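Putative peptide ABC-transport system periplasmic peptide-binding protein (Campylobacter jejuni, PDB 4OEV) binds a nickel(II) ion together with oxalate and probably delivers nickel to an ABC-type importer, although its family is generally assigned to peptide transport. Local coordinates at residues 18-23 / 32-37; 102-107 / 127-132. One frame throughout, in Å; residues are numbered along the deposited sequence.

Contact 1: residues 18-23 / 32-37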
# COMPACT_ATOMS: atom_id res chain seq x y z
N ILE A 18 1.03 4.12 16.34
CA ILE A 18 1.42 5.23 15.51
C ILE A 18 2.92 5.39 15.64
O ILE A 18 3.42 6.29 16.32
CB ILE A 18 0.66 6.54 15.86
CG1 ILE A 18 -0.86 6.32 15.72
CG2 ILE A 18 1.08 7.66 14.90
CD1 ILE A 18 -1.73 7.49 16.25
N ASN A 19 3.62 4.54 14.92
CA ASN A 19 5.06 4.40 15.05
C ASN A 19 5.58 3.95 13.70
O ASN A 19 5.15 2.91 13.20
CB ASN A 19 5.37 3.40 16.17
CG ASN A 19 6.83 3.14 16.35
OD1 ASN A 19 7.66 3.34 15.47
ND2 ASN A 19 7.17 2.69 17.54
N PRO A 20 6.45 4.75 13.09
CA PRO A 20 7.04 4.43 11.78
C PRO A 20 7.55 2.97 11.66
O PRO A 20 7.45 2.40 10.58
CB PRO A 20 8.20 5.43 11.67
CG PRO A 20 7.78 6.58 12.54
CD PRO A 20 6.79 6.12 13.54
N ALA A 21 8.07 2.38 12.74
CA ALA A 21 8.59 1.01 12.67
C ALA A 21 7.52 -0.02 12.30
O ALA A 21 7.88 -1.13 11.85
CB ALA A 21 9.24 0.62 13.97
N TYR A 22 6.24 0.33 12.49
CA TYR A 22 5.11 -0.59 12.21
C TYR A 22 4.20 -0.05 11.10
O TYR A 22 3.05 -0.52 10.92
CB TYR A 22 4.32 -0.86 13.54
CG TYR A 22 5.30 -1.35 14.59
CD1 TYR A 22 5.87 -2.63 14.46
CD2 TYR A 22 5.68 -0.55 15.64
CE1 TYR A 22 6.79 -3.09 15.36
CE2 TYR A 22 6.64 -1.01 16.60
CZ TYR A 22 7.17 -2.28 16.44
OH TYR A 22 8.09 -2.79 17.31
N SER A 23 4.75 0.85 10.28
CA SER A 23 4.03 1.32 9.09
C SER A 23 3.70 0.18 8.12
O SER A 23 4.62 -0.53 7.68
CB SER A 23 4.87 2.29 8.32
OG SER A 23 4.19 2.66 7.13
N LEU A 32 1.70 12.36 9.68
CA LEU A 32 1.34 13.66 10.30
C LEU A 32 2.29 13.96 11.47
O LEU A 32 2.81 15.08 11.62
CB LEU A 32 -0.09 13.63 10.82
CG LEU A 32 -1.13 13.29 9.75
CD1 LEU A 32 -2.50 13.16 10.37
CD2 LEU A 32 -1.13 14.39 8.69
N VAL A 33 2.52 12.94 12.29
CA VAL A 33 3.35 13.08 13.49
C VAL A 33 4.85 12.99 13.19
O VAL A 33 5.68 13.66 13.84
CB VAL A 33 2.93 11.99 14.52
CG1 VAL A 33 3.76 12.04 15.78
CG2 VAL A 33 1.43 12.13 14.83
N PHE A 34 5.22 12.17 12.21
CA PHE A 34 6.65 11.92 11.97
C PHE A 34 7.09 12.48 10.63
O PHE A 34 6.25 12.76 9.75
CB PHE A 34 6.94 10.43 12.02
CG PHE A 34 6.63 9.81 13.35
CD1 PHE A 34 7.61 9.75 14.33
CD2 PHE A 34 5.37 9.33 13.62
CE1 PHE A 34 7.32 9.20 15.58
CE2 PHE A 34 5.06 8.78 14.86
CZ PHE A 34 6.05 8.70 15.84
N SER A 35 8.39 12.67 10.49
CA SER A 35 8.95 13.00 9.19
C SER A 35 10.25 12.27 9.05
O SER A 35 10.91 11.97 10.06
CB SER A 35 9.12 14.51 9.02
OG SER A 35 10.01 14.99 10.00
N GLY A 36 10.65 12.06 7.79
CA GLY A 36 11.81 11.25 7.47
C GLY A 36 12.93 12.11 6.92
O GLY A 36 12.81 13.35 6.85
N LEU A 37 14.03 11.44 6.57
CA LEU A 37 15.18 12.11 5.98
C LEU A 37 14.86 12.65 4.61
O LEU A 37 15.44 13.67 4.20
CB LEU A 37 16.37 11.15 5.89
CG LEU A 37 16.83 10.60 7.23
CD1 LEU A 37 18.08 9.71 7.06
CD2 LEU A 37 17.09 11.79 8.19
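Ala21 O is the best-held polar atom: the hydroxyls of Ser98 and Ser99, from outside the contact, both bond to it, and a backbone bond to Ser99 probably adds a third. Asn19 OD1 closes an Asx turn, accepting from Ala21 N at 2.9 Å in a fairly straight hydrogen bond (159° at the hydrogen), with the donor above the carbonyl plane. The amide's other end, ND2, hydrogen-bonds to Asn154 OD1. This turn, pinned at both ends of the Asn19 amide, presents Pro20 to Phe34, the first residue to leave the helix ending at Val33. Phe34 CG stands anti to its carbonyl carbon (chi1 -61°), and Pro20 CD sits over the middle of the ring, 3.4 Å from the centroid of Phe34: a CH-pi contact. Val33 CG1 lies over the opposite face, 3.6 Å above the Phe34 plane and toward its rim, sandwiching the ring. Ile18 O comes to the ring edge, 3.3 Å from Phe34 CE2; Ile18 CG2 lies 4.1 Å from that carbon. The residues between the segments include His26, a nickel ligand. Ile18 O is buried without a hydrogen-bond partner; the aromatic edge, probably slightly positive, is a weakly polar neighbour, and no hydrogen bond crosses the contact.

Contact 2: residues 102-107 / 127-132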
# COMPACT_ATOMS: atom_id res chain seq x y z
N VAL A 102 12.56 -5.40 6.03
CA VAL A 102 13.21 -5.77 4.76
C VAL A 102 13.75 -4.53 4.03
O VAL A 102 14.52 -4.67 3.07
CB VAL A 102 12.22 -6.58 3.83
CG1 VAL A 102 11.88 -7.91 4.48
CG2 VAL A 102 10.96 -5.73 3.56
N ASN A 103 13.36 -3.32 4.47
CA ASN A 103 13.85 -2.11 3.86
C ASN A 103 15.17 -1.70 4.51
O ASN A 103 15.87 -0.79 3.99
CB ASN A 103 12.86 -0.93 3.97
CG ASN A 103 11.57 -1.19 3.19
OD1 ASN A 103 11.34 -2.28 2.72
ND2 ASN A 103 10.75 -0.16 3.03
N PHE A 104 15.46 -2.29 5.67
CA PHE A 104 16.70 -1.92 6.43
C PHE A 104 17.64 -3.04 6.80
O PHE A 104 18.69 -2.77 7.40
CB PHE A 104 16.29 -1.17 7.70
CG PHE A 104 15.58 0.11 7.40
CD1 PHE A 104 14.21 0.11 7.11
CD2 PHE A 104 16.26 1.31 7.33
CE1 PHE A 104 13.55 1.28 6.79
CE2 PHE A 104 15.59 2.51 7.03
CZ PHE A 104 14.24 2.49 6.75
N GLU A 105 17.30 -4.29 6.44
CA GLU A 105 18.13 -5.46 6.80
C GLU A 105 19.50 -5.40 6.17
O GLU A 105 20.45 -6.04 6.62
CB GLU A 105 17.45 -6.78 6.38
CG GLU A 105 17.21 -6.86 4.86
CD GLU A 105 16.52 -8.15 4.43
OE1 GLU A 105 16.57 -9.09 5.26
OE2 GLU A 105 15.87 -8.20 3.34
N ASP A 106 19.59 -4.64 5.09
CA ASP A 106 20.80 -4.58 4.32
C ASP A 106 21.83 -3.55 4.82
O ASP A 106 22.89 -3.35 4.21
CB ASP A 106 20.43 -4.28 2.89
CG ASP A 106 21.62 -4.30 1.98
OD1 ASP A 106 22.45 -5.22 2.11
OD2 ASP A 106 21.77 -3.31 1.23
N ILE A 107 21.54 -2.93 5.96
CA ILE A 107 22.46 -1.95 6.55
C ILE A 107 23.48 -2.67 7.41
O ILE A 107 23.12 -3.39 8.35
CB ILE A 107 21.70 -0.96 7.40
CG1 ILE A 107 20.81 -0.15 6.48
CG2 ILE A 107 22.70 -0.02 8.19
CD1 ILE A 107 19.74 0.48 7.18
N PRO A 127 19.42 0.39 -3.98
CA PRO A 127 19.09 1.71 -4.53
C PRO A 127 17.80 2.27 -3.94
O PRO A 127 17.66 3.49 -3.81
CB PRO A 127 18.89 1.44 -6.02
CG PRO A 127 19.46 0.10 -6.29
CD PRO A 127 19.50 -0.65 -5.02
N ALA A 128 16.89 1.39 -3.52
CA ALA A 128 15.62 1.84 -2.95
C ALA A 128 15.81 2.55 -1.60
O ALA A 128 14.85 3.06 -1.03
CB ALA A 128 14.67 0.68 -2.79
N PHE A 129 17.05 2.61 -1.10
CA PHE A 129 17.29 3.09 0.25
C PHE A 129 16.81 4.53 0.51
O PHE A 129 16.32 4.83 1.60
CB PHE A 129 18.82 3.02 0.58
CG PHE A 129 19.14 3.18 2.03
CD1 PHE A 129 18.35 2.59 3.00
CD2 PHE A 129 20.33 3.86 2.44
CE1 PHE A 129 18.64 2.71 4.35
CE2 PHE A 129 20.64 3.98 3.78
CZ PHE A 129 19.82 3.41 4.75
N LEU A 130 17.02 5.43 -0.45
CA LEU A 130 16.62 6.83 -0.25
C LEU A 130 15.10 6.92 -0.17
O LEU A 130 14.57 7.68 0.64
CB LEU A 130 17.15 7.70 -1.39
CG LEU A 130 18.66 7.95 -1.26
CD1 LEU A 130 19.17 8.65 -2.51
CD2 LEU A 130 18.95 8.78 -0.01
N ASP A 131 14.40 6.14 -0.99
CA ASP A 131 12.93 6.09 -0.89
C ASP A 131 12.58 5.56 0.48
O ASP A 131 11.67 6.06 1.12
CB ASP A 131 12.28 5.19 -1.97
CG ASP A 131 12.09 5.92 -3.28
OD1 ASP A 131 12.70 7.03 -3.43
OD2 ASP A 131 11.28 5.43 -4.11
N ALA A 132 13.33 4.55 0.93
CA ALA A 132 13.06 3.90 2.22
C ALA A 132 13.25 4.85 3.38
O ALA A 132 12.58 4.73 4.42
CB ALA A 132 13.97 2.67 2.40
O HOH W 1 10.79 2.34 4.72
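The tip of the Phe129 ring marks one tight part of this contact. Its CG is anti to the backbone N (chi1 -166°), which carries CE1 and CZ out to meet the opposing segment. Ile107 CD1 lies 3.8 Å from Phe129 CE1, and Phe104 CD2 comes in at the ring edge, 4.1 Å from the same carbon. A type I turn from Phe104 to Ile107, closed by Ile107 N to Phe104 O at 3.2 Å, brings these two side chains together around Phe129. The packed part continues to Ala132, whose CB meets Asn103 CB at 4.1 Å. Beyond it lies the looser, solvent side, where no direct hydrogen bond crosses and a water takes over: it accepts from Asn103 ND2 at 3.0 Å and donates to Ala132 O at 3.0 Å. Phe104 CZ also passes 3.6 Å from Ala132 O, beside this bridge. Around the apolar end, Tyr63 meets Phe129 edge-to-face, and Ile120 touches both Phe129 and Ile107. Phe91 and Ile88 reach Phe104 and Ile107 respectively, so the short helix 129-132 is joined through this cluster to strands 62-67 and 117-122 of one antiparallel sheet and to helix 81-92.

Overall arrangement
Both contacts are buried, with centres about 15 Å apart and nearest atoms about 6 Å apart, and they follow one another along the chain without touching. Helix 81-92 is common ground: Phe91 meets Ala21 beside contact 1 and Phe104 in contact 2. Contact 1 joins a loop after strand 6-11 to the end of helix 30-33, whereas contact 2 sets helix 129-132 against helix 101-104 and the start of strand 107-114. Their chemistry differs accordingly. In the first, a proline sets its CD over the face of one aromatic ring and no water is involved; in the second, aromatic and aliphatic tips meet, and a single water supplies the polar link between the helices.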